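Local coordinates for protein export chaperone SatS (Mycobacterium tuberculosis H37Rv, PDB 6DNM) that acts as a chaperone for the SecA2 protein export pathway, represented here by its C-terminal domain, at residues 28-33 and 50-55; 38-43 and 133-138; 97-102 and 123-128. All coordinates share one frame; numbering follows the deposited sequence.

Contact 1: 28-33 and 50-55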
ATOM      1  N   ALA A  28     -11.786   2.682   6.622  1.00 15.88           N
ATOM      2  CA  ALA A  28     -11.864   1.335   6.067  1.00 15.87           C
ATOM      3  C   ALA A  28     -10.526   0.631   6.224  1.00 14.99           C
ATOM      4  O   ALA A  28      -9.472   1.267   6.228  1.00 16.82           O
ATOM      5  CB  ALA A  28     -12.267   1.365   4.584  1.00 17.59           C
ATOM      6  N   THR A  29     -10.582  -0.691   6.348  1.00 13.97           N
ATOM      7  CA  THR A  29      -9.398  -1.536   6.305  1.00 14.23           C
ATOM      8  C   THR A  29      -9.525  -2.470   5.114  1.00 13.99           C
ATOM      9  O   THR A  29     -10.532  -3.171   4.973  1.00 16.35           O
ATOM     10  CB  THR A  29      -9.226  -2.332   7.608  1.00 15.13           C
ATOM     11  OG1 THR A  29      -8.970  -1.426   8.686  1.00 17.62           O
ATOM     12  CG2 THR A  29      -8.063  -3.313   7.502  1.00 16.73           C
ATOM     13  N   PHE A  30      -8.508  -2.477   4.265  1.00 12.69           N
ATOM     14  CA  PHE A  30      -8.538  -3.219   3.015  1.00 12.67           C
ATOM     15  C   PHE A  30      -7.410  -4.236   2.955  1.00 13.60           C
ATOM     16  O   PHE A  30      -6.349  -4.053   3.565  1.00 13.09           O
ATOM     17  CB  PHE A  30      -8.353  -2.298   1.813  1.00 14.51           C
ATOM     18  CG  PHE A  30      -9.482  -1.348   1.598  1.00 14.53           C
ATOM     19  CD1 PHE A  30     -10.771  -1.815   1.391  1.00 15.53           C
ATOM     20  CD2 PHE A  30      -9.255   0.016   1.578  1.00 16.22           C
ATOM     21  CE1 PHE A  30     -11.825  -0.923   1.191  1.00 15.58           C
ATOM     22  CE2 PHE A  30     -10.298   0.904   1.380  1.00 18.08           C
ATOM     23  CZ  PHE A  30     -11.583   0.436   1.184  1.00 17.23           C
ATOM     24  N   TYR A  31      -7.643  -5.289   2.169  1.00 13.50           N
ATOM     25  CA  TYR A  31      -6.663  -6.326   1.878  1.00 12.84           C
ATOM     26  C   TYR A  31      -6.485  -6.434   0.372  1.00 12.24           C
ATOM     27  O   TYR A  31      -7.447  -6.290  -0.390  1.00 13.49           O
ATOM     28  CB  TYR A  31      -7.113  -7.684   2.449  1.00 13.61           C
ATOM     29  CG  TYR A  31      -7.199  -7.603   3.949  1.00 13.87           C
ATOM     30  CD1 TYR A  31      -6.084  -7.862   4.742  1.00 14.85           C
ATOM     31  CD2 TYR A  31      -8.378  -7.183   4.578  1.00 14.69           C
ATOM     32  CE1 TYR A  31      -6.146  -7.749   6.117  1.00 14.83           C
ATOM     33  CE2 TYR A  31      -8.445  -7.050   5.955  1.00 15.14           C
ATOM     34  CZ  TYR A  31      -7.330  -7.345   6.717  1.00 15.61           C
ATOM     35  OH  TYR A  31      -7.392  -7.207   8.079  1.00 17.44           O
ATOM     36  N   THR A  32      -5.252  -6.682  -0.054  1.00 11.99           N
ATOM     37  CA  THR A  32      -4.946  -6.948  -1.457  1.00 12.42           C
ATOM     38  C   THR A  32      -3.622  -7.700  -1.507  1.00 11.33           C
ATOM     39  O   THR A  32      -3.073  -8.080  -0.465  1.00 12.23           O
ATOM     40  CB  THR A  32      -4.972  -5.663  -2.306  1.00 12.43           C
ATOM     41  OG1 THR A  32      -4.878  -6.004  -3.699  1.00 14.26           O
ATOM     42  CG2 THR A  32      -3.828  -4.715  -1.950  1.00 13.00           C
ATOM     43  N   LEU A  33      -3.118  -7.938  -2.721  1.00 11.46           N
ATOM     44  CA  LEU A  33      -1.831  -8.590  -2.929  1.00 11.60           C
ATOM     45  C   LEU A  33      -0.891  -7.652  -3.671  1.00 12.85           C
ATOM     46  O   LEU A  33      -1.319  -6.858  -4.519  1.00 13.27           O
ATOM     47  CB  LEU A  33      -1.961  -9.872  -3.770  1.00 12.66           C
ATOM     48  CG  LEU A  33      -2.929 -10.947  -3.266  1.00 12.55           C
ATOM     49  CD1 LEU A  33      -2.966 -12.126  -4.228  1.00 13.00           C
ATOM     50  CD2 LEU A  33      -2.549 -11.421  -1.866  1.00 13.01           C
ATOM     51  N   ILE A  50      -5.890  -0.684  -8.042  1.00 16.03           N
ATOM     52  CA  ILE A  50      -5.658  -1.818  -7.156  1.00 14.97           C
ATOM     53  C   ILE A  50      -6.998  -2.329  -6.650  1.00 14.44           C
ATOM     54  O   ILE A  50      -7.776  -1.570  -6.061  1.00 15.45           O
ATOM     55  CB  ILE A  50      -4.781  -1.383  -5.971  1.00 15.28           C
ATOM     56  CG1 ILE A  50      -3.433  -0.849  -6.467  1.00 16.81           C
ATOM     57  CG2 ILE A  50      -4.640  -2.512  -4.946  1.00 15.01           C
ATOM     58  CD1 ILE A  50      -2.732   0.037  -5.464  1.00 17.57           C
ATOM     59  N   SER A  51      -7.257  -3.623  -6.842  1.00 13.87           N
ATOM     60  CA  SER A  51      -8.459  -4.240  -6.288  1.00 14.42           C
ATOM     61  C   SER A  51      -8.301  -4.428  -4.783  1.00 14.57           C
ATOM     62  O   SER A  51      -7.362  -5.092  -4.331  1.00 15.31           O
ATOM     63  CB  SER A  51      -8.696  -5.597  -6.948  1.00 14.79           C
ATOM     64  OG  SER A  51      -9.086  -5.449  -8.300  1.00 16.55           O
ATOM     65  N   VAL A  52      -9.230  -3.863  -4.006  1.00 13.58           N
ATOM     66  CA  VAL A  52      -9.203  -3.985  -2.554  1.00 12.78           C
ATOM     67  C   VAL A  52     -10.448  -4.706  -2.057  1.00 12.72           C
ATOM     68  O   VAL A  52     -11.528  -4.623  -2.651  1.00 15.12           O
ATOM     69  CB  VAL A  52      -9.031  -2.627  -1.844  1.00 13.60           C
ATOM     70  CG1 VAL A  52      -7.662  -2.054  -2.171  1.00 13.93           C
ATOM     71  CG2 VAL A  52     -10.151  -1.656  -2.219  1.00 14.04           C
ATOM     72  N   PHE A  53     -10.284  -5.386  -0.920  1.00 12.70           N
ATOM     73  CA  PHE A  53     -11.293  -6.261  -0.331  1.00 12.36           C
ATOM     74  C   PHE A  53     -11.431  -5.960   1.155  1.00 13.60           C
ATOM     75  O   PHE A  53     -10.443  -5.651   1.824  1.00 14.05           O
ATOM     76  CB  PHE A  53     -10.916  -7.734  -0.565  1.00 13.94           C
ATOM     77  CG  PHE A  53     -10.816  -8.078  -2.016  1.00 14.06           C
ATOM     78  CD1 PHE A  53     -11.914  -8.590  -2.698  1.00 15.27           C
ATOM     79  CD2 PHE A  53      -9.641  -7.831  -2.725  1.00 14.50           C
ATOM     80  CE1 PHE A  53     -11.835  -8.860  -4.058  1.00 15.55           C
ATOM     81  CE2 PHE A  53      -9.556  -8.105  -4.080  1.00 16.24           C
ATOM     82  CZ  PHE A  53     -10.649  -8.623  -4.743  1.00 15.89           C
ATOM     83  N   GLY A  54     -12.664  -6.031   1.671  1.00 13.98           N
ATOM     84  CA  GLY A  54     -12.886  -5.665   3.057  1.00 15.26           C
ATOM     85  C   GLY A  54     -12.538  -6.733   4.066  1.00 15.79           C
ATOM     86  O   GLY A  54     -12.611  -6.485   5.274  1.00 17.97           O
ATOM     87  N   SER A  55     -12.166  -7.921   3.605  1.00 14.93           N
ATOM     88  CA  SER A  55     -11.839  -9.006   4.512  1.00 16.24           C
ATOM     89  C   SER A  55     -10.944  -9.995   3.792  1.00 16.46           C
ATOM     90  O   SER A  55     -10.907 -10.058   2.557  1.00 15.87           O
ATOM     91  CB  SER A  55     -13.093  -9.730   5.008  1.00 17.64           C
ATOM     92  OG  SER A  55     -13.749 -10.395   3.939  1.00 19.54           O
TER
HETATM   93  O   HOH W   1     -11.991  -4.566   6.969  1.00 31.03           O
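A single antiparallel bridge joins Tyr31 and Phe53 where strand 29-37 passes the end of strand 49-52, joining a strand of the four-stranded sheet to one of the three-stranded sheet. The pair is hydrogen-bonded in both directions: Tyr31 N donates to Phe53 O at 2.8 Å, and Phe53 N returns a bond to Tyr31 O at 3.0 Å. The short strand axes lie at 128°, and the backbone pairing is limited to this one bridge; a side chain and a water add further links. On the Ile50 side the Thr32 hydroxyl adds a side-chain bond: OG1, anti to the backbone N (chi1 -171°), gives its proton to Ser51 O at 2.7 Å, nearly in line with the carbonyl. Beside the bridge, a water donates to both Thr29 O and Gly54 O and so links the two backbones. Val52 covers the Phe30 ring, its CG2 3.8 Å from the centroid and displaced toward the CD1 and CE1 rim, a CH-pi contact. Phe53 O meets the edge of that ring. Ser55 caps helix 56-63 through Ala58 N, while Tyr31 OH bonds to Gln22 of strand 19-24. Phe53 packs on Leu59 of helix 56-63, and Val52 and Ile50 both lean on Leu187 of strand 187-189.

Contact 2: 38-43 and 133-138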
ATOM      1  N   ASP A  38      11.027  -7.380 -11.506  1.00 25.17           N
ATOM      2  CA  ASP A  38      12.100  -6.555 -12.064  1.00 29.33           C
ATOM      3  C   ASP A  38      12.080  -5.138 -11.492  1.00 30.41           C
ATOM      4  O   ASP A  38      12.045  -4.146 -12.224  1.00 29.97           O
ATOM      5  CB  ASP A  38      12.061  -6.536 -13.591  1.00 33.09           C
ATOM      6  CG  ASP A  38      11.983  -7.920 -14.187  1.00 36.59           C
ATOM      7  OD1 ASP A  38      12.545  -8.857 -13.581  1.00 38.04           O
ATOM      8  OD2 ASP A  38      11.357  -8.069 -15.258  1.00 37.38           O
ATOM      9  N   ASP A  39      12.070  -5.053 -10.162  1.00 32.35           N
ATOM     10  CA  ASP A  39      12.148  -3.799  -9.414  1.00 35.23           C
ATOM     11  C   ASP A  39      10.895  -2.938  -9.513  1.00 32.52           C
ATOM     12  O   ASP A  39      10.944  -1.750  -9.165  1.00 34.76           O
ATOM     13  CB  ASP A  39      13.371  -2.955  -9.798  1.00 40.33           C
ATOM     14  CG  ASP A  39      14.444  -2.961  -8.734  1.00 45.25           C
ATOM     15  OD1 ASP A  39      15.411  -2.180  -8.870  1.00 46.96           O
ATOM     16  OD2 ASP A  39      14.323  -3.743  -7.768  1.00 46.67           O
ATOM     17  N   ARG A  40       9.775  -3.485  -9.984  1.00 27.17           N
ATOM     18  CA  ARG A  40       8.572  -2.684 -10.118  1.00 25.86           C
ATOM     19  C   ARG A  40       7.420  -3.335  -9.366  1.00 20.93           C
ATOM     20  O   ARG A  40       7.223  -4.553  -9.449  1.00 20.01           O
ATOM     21  CB  ARG A  40       8.193  -2.516 -11.593  1.00 30.31           C
ATOM     22  CG  ARG A  40       9.214  -1.696 -12.372  1.00 36.89           C
ATOM     23  CD  ARG A  40       8.916  -1.670 -13.856  1.00 44.05           C
ATOM     24  NE  ARG A  40       7.522  -1.984 -14.147  1.00 49.84           N
ATOM     25  CZ  ARG A  40       6.836  -1.455 -15.154  1.00 54.18           C
ATOM     26  NH1 ARG A  40       7.417  -0.582 -15.969  1.00 55.59           N
ATOM     27  NH2 ARG A  40       5.569  -1.797 -15.349  1.00 55.52           N
ATOM     28  N   PRO A  41       6.648  -2.557  -8.618  1.00 17.45           N
ATOM     29  CA  PRO A  41       5.523  -3.138  -7.879  1.00 16.77           C
ATOM     30  C   PRO A  41       4.375  -3.482  -8.811  1.00 16.24           C
ATOM     31  O   PRO A  41       4.009  -2.700  -9.691  1.00 17.98           O
ATOM     32  CB  PRO A  41       5.124  -2.024  -6.907  1.00 17.08           C
ATOM     33  CG  PRO A  41       5.562  -0.768  -7.590  1.00 18.07           C
ATOM     34  CD  PRO A  41       6.781  -1.107  -8.403  1.00 17.63           C
ATOM     35  N   ILE A  42       3.803  -4.662  -8.603  1.00 14.73           N
ATOM     36  CA  ILE A  42       2.577  -5.068  -9.285  1.00 15.76           C
ATOM     37  C   ILE A  42       1.568  -5.467  -8.218  1.00 14.49           C
ATOM     38  O   ILE A  42       1.874  -6.285  -7.342  1.00 14.71           O
ATOM     39  CB  ILE A  42       2.784  -6.224 -10.290  1.00 17.18           C
ATOM     40  CG1 ILE A  42       3.987  -5.971 -11.207  1.00 19.88           C
ATOM     41  CG2 ILE A  42       1.530  -6.406 -11.125  1.00 18.19           C
ATOM     42  CD1 ILE A  42       4.170  -7.033 -12.277  1.00 23.35           C
ATOM     43  N   PHE A  43       0.375  -4.885  -8.280  1.00 14.72           N
ATOM     44  CA  PHE A  43      -0.686  -5.202  -7.336  1.00 13.18           C
ATOM     45  C   PHE A  43      -1.731  -6.084  -8.007  1.00 13.48           C
ATOM     46  O   PHE A  43      -1.818  -6.171  -9.233  1.00 14.83           O
ATOM     47  CB  PHE A  43      -1.387  -3.930  -6.845  1.00 13.43           C
ATOM     48  CG  PHE A  43      -0.553  -3.068  -5.937  1.00 13.59           C
ATOM     49  CD1 PHE A  43      -0.711  -3.129  -4.560  1.00 14.54           C
ATOM     50  CD2 PHE A  43       0.343  -2.146  -6.458  1.00 13.81           C
ATOM     51  CE1 PHE A  43       0.028  -2.317  -3.728  1.00 14.63           C
ATOM     52  CE2 PHE A  43       1.086  -1.325  -5.621  1.00 15.18           C
ATOM     53  CZ  PHE A  43       0.926  -1.412  -4.257  1.00 15.62           C
ATOM     54  N   TYR A 133       2.966   1.760  -9.638  1.00 17.87           N
ATOM     55  CA  TYR A 133       2.044   0.826 -10.276  1.00 18.68           C
ATOM     56  C   TYR A 133       1.017   1.558 -11.132  1.00 19.71           C
ATOM     57  O   TYR A 133       0.649   1.088 -12.214  1.00 21.53           O
ATOM     58  CB  TYR A 133       1.339  -0.013  -9.207  1.00 16.93           C
ATOM     59  CG  TYR A 133       0.225  -0.880  -9.763  1.00 16.14           C
ATOM     60  CD1 TYR A 133       0.507  -1.970 -10.579  1.00 15.73           C
ATOM     61  CD2 TYR A 133      -1.105  -0.592  -9.491  1.00 15.76           C
ATOM     62  CE1 TYR A 133      -0.513  -2.761 -11.091  1.00 16.17           C
ATOM     63  CE2 TYR A 133      -2.129  -1.378  -9.986  1.00 16.48           C
ATOM     64  CZ  TYR A 133      -1.828  -2.459 -10.795  1.00 16.47           C
ATOM     65  OH  TYR A 133      -2.854  -3.237 -11.288  1.00 17.35           O
ATOM     66  N   SER A 134       0.543   2.711 -10.664  1.00 18.96           N
ATOM     67  CA  SER A 134      -0.462   3.465 -11.399  1.00 21.36           C
ATOM     68  C   SER A 134       0.115   4.216 -12.588  1.00 22.51           C
ATOM     69  O   SER A 134      -0.656   4.767 -13.383  1.00 23.40           O
ATOM     70  CB  SER A 134      -1.150   4.467 -10.471  1.00 24.56           C
ATOM     71  OG  SER A 134      -0.259   5.501 -10.091  1.00 26.40           O
ATOM     72  N   GLU A 135       1.442   4.262 -12.721  1.00 22.39           N
ATOM     73  CA  GLU A 135       2.111   4.988 -13.803  1.00 24.36           C
ATOM     74  C   GLU A 135       1.739   6.468 -13.811  1.00 24.03           C
ATOM     75  O   GLU A 135       1.699   7.109 -14.861  1.00 25.51           O
ATOM     76  CB  GLU A 135       1.887   4.329 -15.169  1.00 28.77           C
ATOM     77  CG  GLU A 135       2.415   2.909 -15.233  1.00 34.08           C
ATOM     78  CD  GLU A 135       2.270   2.300 -16.610  1.00 38.83           C
ATOM     79  OE1 GLU A 135       3.002   1.335 -16.916  1.00 41.25           O
ATOM     80  OE2 GLU A 135       1.425   2.792 -17.388  1.00 40.74           O
ATOM     81  N   ASP A 136       1.476   7.012 -12.626  1.00 23.15           N
ATOM     82  CA  ASP A 136       1.099   8.406 -12.432  1.00 24.43           C
ATOM     83  C   ASP A 136       2.135   9.050 -11.525  1.00 22.93           C
ATOM     84  O   ASP A 136       2.542   8.458 -10.521  1.00 24.02           O
ATOM     85  CB  ASP A 136      -0.276   8.475 -11.749  1.00 26.80           C
ATOM     86  CG  ASP A 136      -0.888   9.861 -11.789  1.00 29.72           C
ATOM     87  OD1 ASP A 136      -1.992  10.005 -12.358  1.00 31.95           O
ATOM     88  OD2 ASP A 136      -0.274  10.803 -11.251  1.00 28.52           O
ATOM     89  N   SER A 137       2.560  10.259 -11.876  1.00 21.03           N
ATOM     90  CA  SER A 137       3.618  10.942 -11.143  1.00 20.93           C
ATOM     91  C   SER A 137       3.123  11.656  -9.889  1.00 19.53           C
ATOM     92  O   SER A 137       3.916  12.356  -9.255  1.00 19.77           O
ATOM     93  CB  SER A 137       4.326  11.945 -12.056  1.00 22.95           C
ATOM     94  OG  SER A 137       3.414  12.931 -12.505  1.00 25.29           O
ATOM     95  N   ALA A 138       1.855  11.489  -9.504  1.00 19.36           N
ATOM     96  CA  ALA A 138       1.295  12.307  -8.427  1.00 19.06           C
ATOM     97  C   ALA A 138       2.082  12.161  -7.127  1.00 17.50           C
ATOM     98  O   ALA A 138       2.359  13.155  -6.444  1.00 17.11           O
ATOM     99  CB  ALA A 138      -0.179  11.968  -8.210  1.00 19.56           C
TER
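Phe43 and Tyr133 form an offset edge-to-face aromatic pair at the place where the edge strand 40-43 of the four-stranded sheet meets the C-terminal end of helix 117-134. The Phe43 ring turns its edge to the face of Tyr133, with centroids 5.3 Å apart and planes at 62°. The touch is displaced from the ring centre: Phe43 CD2 comes within 3.5 Å of Tyr133 CG and also lies close to Tyr133 CB, at the root of the tyrosine. Nearer the middle of the face sits Phe43 CB, 4.2 Å from the Tyr133 centroid and almost on the ring normal, in a CH-pi contact. Phe43 N lies over the same ring toward its rim, so the tyrosine rests on the strand backbone as well as on a side chain. Tyr133 reaches the strand with CG anti to its backbone N (chi1 172°). Pro41 O lies at the edge of the Tyr133 ring, 3.7 Å from CD1. Ile42 CG2 comes near CE1, the two side chains crossing at about a right angle. Tyr133 OH is hydrogen-bonded to Asp70, outside this pair of segments, which ties down the far end of the ring. Pro41 and Phe43 also pack on Asp129, one turn earlier in the helix. After Ser134 the helix closes in a Schellman motif, with Glu135 at positive phi. There the contact becomes looser and exposed: Arg40 NH2 and Glu135 OE1 stand 4.3 Å apart, too far for a salt bridge despite their opposite charges.

Contact 3: 97-102 and 123-128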
ATOM      1  N   ASN A  97       3.989  -5.559   6.314  1.00 13.40           N
ATOM      2  CA  ASN A  97       3.073  -5.290   5.212  1.00 12.14           C
ATOM      3  C   ASN A  97       1.772  -4.665   5.696  1.00 11.84           C
ATOM      4  O   ASN A  97       0.736  -4.763   5.021  1.00 12.23           O
ATOM      5  CB  ASN A  97       2.833  -6.564   4.404  1.00 13.31           C
ATOM      6  CG  ASN A  97       4.025  -6.929   3.578  1.00 14.69           C
ATOM      7  OD1 ASN A  97       4.673  -6.057   3.017  1.00 16.87           O
ATOM      8  ND2 ASN A  97       4.347  -8.215   3.518  1.00 15.34           N
ATOM      9  N   VAL A  98       1.825  -4.012   6.853  1.00 12.83           N
ATOM     10  CA  VAL A  98       0.707  -3.270   7.424  1.00 13.25           C
ATOM     11  C   VAL A  98       0.952  -1.789   7.158  1.00 13.68           C
ATOM     12  O   VAL A  98       1.949  -1.221   7.617  1.00 14.57           O
ATOM     13  CB  VAL A  98       0.578  -3.566   8.927  1.00 13.62           C
ATOM     14  CG1 VAL A  98      -0.398  -2.615   9.588  1.00 15.13           C
ATOM     15  CG2 VAL A  98       0.142  -5.011   9.135  1.00 14.53           C
ATOM     16  N   TYR A  99       0.052  -1.157   6.413  1.00 12.65           N
ATOM     17  CA  TYR A  99       0.207   0.225   5.988  1.00 12.65           C
ATOM     18  C   TYR A  99      -0.963   1.045   6.505  1.00 12.06           C
ATOM     19  O   TYR A  99      -2.117   0.725   6.226  1.00 15.78           O
ATOM     20  CB  TYR A  99       0.230   0.283   4.466  1.00 12.46           C
ATOM     21  CG  TYR A  99       1.389  -0.453   3.850  1.00 12.57           C
ATOM     22  CD1 TYR A  99       2.675   0.062   3.916  1.00 13.22           C
ATOM     23  CD2 TYR A  99       1.206  -1.679   3.213  1.00 14.71           C
ATOM     24  CE1 TYR A  99       3.750  -0.604   3.345  1.00 14.65           C
ATOM     25  CE2 TYR A  99       2.278  -2.355   2.637  1.00 16.16           C
ATOM     26  CZ  TYR A  99       3.548  -1.807   2.707  1.00 16.34           C
ATOM     27  OH  TYR A  99       4.619  -2.466   2.139  1.00 19.15           O
ATOM     28  N   VAL A 100      -0.676   2.111   7.241  1.00 12.66           N
ATOM     29  CA  VAL A 100      -1.711   2.872   7.937  1.00 12.27           C
ATOM     30  C   VAL A 100      -1.649   4.314   7.459  1.00 12.42           C
ATOM     31  O   VAL A 100      -0.686   5.035   7.757  1.00 12.61           O
ATOM     32  CB  VAL A 100      -1.554   2.795   9.467  1.00 13.28           C
ATOM     33  CG1 VAL A 100      -2.680   3.559  10.168  1.00 14.66           C
ATOM     34  CG2 VAL A 100      -1.522   1.351   9.917  1.00 15.16           C
ATOM     35  N   LEU A 101      -2.685   4.747   6.742  1.00 11.87           N
ATOM     36  CA  LEU A 101      -2.845   6.157   6.401  1.00 13.25           C
ATOM     37  C   LEU A 101      -3.637   6.928   7.449  1.00 14.06           C
ATOM     38  O   LEU A 101      -3.534   8.164   7.499  1.00 15.14           O
ATOM     39  CB  LEU A 101      -3.525   6.305   5.034  1.00 14.74           C
ATOM     40  CG  LEU A 101      -2.826   5.607   3.872  1.00 16.79           C
ATOM     41  CD1 LEU A 101      -3.510   5.946   2.553  1.00 18.98           C
ATOM     42  CD2 LEU A 101      -1.335   5.937   3.811  1.00 18.83           C
ATOM     43  N   SER A 102      -4.394   6.217   8.288  1.00 14.39           N
ATOM     44  CA  SER A 102      -5.272   6.809   9.295  1.00 15.24           C
ATOM     45  C   SER A 102      -4.546   7.812  10.181  1.00 16.58           C
ATOM     46  O   SER A 102      -3.481   7.521  10.727  1.00 17.50           O
ATOM     47  CB  SER A 102      -5.803   5.686  10.181  1.00 16.55           C
ATOM     48  OG  SER A 102      -6.191   4.586   9.392  1.00 17.73           O
ATOM     49  N   ALA A 123       3.966   4.231   5.369  1.00 13.17           N
ATOM     50  CA  ALA A 123       2.993   4.846   4.464  1.00 12.99           C
ATOM     51  C   ALA A 123       3.645   5.316   3.168  1.00 13.18           C
ATOM     52  O   ALA A 123       3.078   5.148   2.082  1.00 13.60           O
ATOM     53  CB  ALA A 123       2.291   6.021   5.148  1.00 12.80           C
ATOM     54  N   VAL A 124       4.826   5.925   3.262  1.00 12.47           N
ATOM     55  CA  VAL A 124       5.518   6.400   2.069  1.00 14.22           C
ATOM     56  C   VAL A 124       5.942   5.233   1.189  1.00 13.47           C
ATOM     57  O   VAL A 124       5.878   5.320  -0.039  1.00 14.05           O
ATOM     58  CB  VAL A 124       6.698   7.304   2.468  1.00 15.17           C
ATOM     59  CG1 VAL A 124       7.598   7.593   1.273  1.00 16.90           C
ATOM     60  CG2 VAL A 124       6.166   8.601   3.051  1.00 16.68           C
ATOM     61  N   GLU A 125       6.361   4.121   1.798  1.00 13.19           N
ATOM     62  CA  GLU A 125       6.659   2.918   1.029  1.00 13.74           C
ATOM     63  C   GLU A 125       5.459   2.496   0.181  1.00 14.12           C
ATOM     64  O   GLU A 125       5.589   2.266  -1.026  1.00 15.57           O
ATOM     65  CB  GLU A 125       7.084   1.806   1.986  1.00 16.00           C
ATOM     66  CG  GLU A 125       7.310   0.467   1.338  1.00 16.55           C
ATOM     67  CD  GLU A 125       7.749  -0.572   2.349  1.00 17.99           C
ATOM     68  OE1 GLU A 125       8.835  -0.403   2.949  1.00 19.78           O
ATOM     69  OE2 GLU A 125       7.008  -1.553   2.544  1.00 19.72           O
ATOM     70  N   LEU A 126       4.269   2.438   0.784  1.00 13.47           N
ATOM     71  CA  LEU A 126       3.076   2.077   0.016  1.00 14.09           C
ATOM     72  C   LEU A 126       2.764   3.122  -1.046  1.00 14.12           C
ATOM     73  O   LEU A 126       2.445   2.778  -2.188  1.00 14.25           O
ATOM     74  CB  LEU A 126       1.875   1.929   0.949  1.00 15.31           C
ATOM     75  CG  LEU A 126       0.541   1.704   0.228  1.00 15.06           C
ATOM     76  CD1 LEU A 126       0.476   0.330  -0.443  1.00 16.89           C
ATOM     77  CD2 LEU A 126      -0.609   1.895   1.200  1.00 17.46           C
ATOM     78  N   LEU A 127       2.836   4.403  -0.680  1.00 14.25           N
ATOM     79  CA  LEU A 127       2.499   5.469  -1.620  1.00 15.28           C
ATOM     80  C   LEU A 127       3.375   5.409  -2.864  1.00 15.13           C
ATOM     81  O   LEU A 127       2.881   5.536  -3.991  1.00 15.29           O
ATOM     82  CB  LEU A 127       2.674   6.822  -0.940  1.00 17.77           C
ATOM     83  CG  LEU A 127       1.687   7.168   0.160  1.00 22.18           C
ATOM     84  CD1 LEU A 127       2.028   8.509   0.771  1.00 23.28           C
ATOM     85  CD2 LEU A 127       0.333   7.195  -0.434  1.00 23.87           C
ATOM     86  N   ARG A 128       4.686   5.235  -2.681  1.00 14.64           N
ATOM     87  CA  ARG A 128       5.580   5.147  -3.832  1.00 15.59           C
ATOM     88  C   ARG A 128       5.232   3.943  -4.694  1.00 15.97           C
ATOM     89  O   ARG A 128       5.248   4.030  -5.928  1.00 16.67           O
ATOM     90  CB  ARG A 128       7.033   5.066  -3.368  1.00 17.55           C
ATOM     91  CG  ARG A 128       7.495   6.258  -2.567  1.00 21.95           C
ATOM     92  CD  ARG A 128       8.359   7.143  -3.391  1.00 24.55           C
ATOM     93  NE  ARG A 128       9.017   8.158  -2.578  1.00 24.36           N
ATOM     94  CZ  ARG A 128       9.327   9.367  -3.025  1.00 25.04           C
ATOM     95  NH1 ARG A 128       9.023   9.705  -4.275  1.00 25.12           N
ATOM     96  NH2 ARG A 128       9.936  10.231  -2.227  1.00 25.16           N
TER
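Tyr99 lies against helix 117-134 with one face of its ring under Leu126 and its hydroxyl bound to Glu125. The tight part is the ring face. Leu126 CB comes within 3.6 Å of Tyr99 CD1 and sits 3.9 Å from the ring centroid, a CH-pi contact over the face, displaced toward the rim. Leu126 CD2 continues the packing back to Tyr99 CB at 3.7 Å, so the leucine follows the tyrosine from its ring to its base. This is strand-on-helix packing: the short strand 98-100, an outer strand of the mixed four-stranded sheet, runs almost perpendicular to helix segment 123-128, their axes at 95° and 8.0 Å apart. A second touch is made by Ala123, whose CB rests against Leu101 CD2 at 3.9 Å. The partly exposed side belongs to Glu125. Its CG is anti to the backbone N (chi1 175°), and the extended chain carries OE2 to the edge of the tyrosine ring, near its plane, while the carboxylate as a whole is turned 72° from the ring. OE2 accepts from Tyr99 OH at 2.6 Å through its anti lone pair. At the other end contact is thinner: Val100 O, 4.1 Å from Ala123 CB, accepts a hydrogen bond from Gln119 NE2, one turn earlier in the helix.

How the contacts relate
The three contacts illustrate how one sheet can be tied to its surroundings at several strands. Contact 1 joins strand 29-37 to the smaller sheet, whereas contacts 2 and 3 bring the outermost strands, 40-43 and 98-100, to different levels of the same helix 117-134. Contacts 1 and 2 have centres about 18 Å apart yet touch through Ile50, whose CG1 lies 3.7 Å from Phe43 CG and 3.8 Å from Tyr133 CE2. Contacts 2 and 3, centred about 14 Å apart, meet more lightly where Phe43 CZ approaches Leu126 CD1 at 4.2 Å. Contacts 1 and 3 do not touch, their nearest atoms being about 6 Å apart.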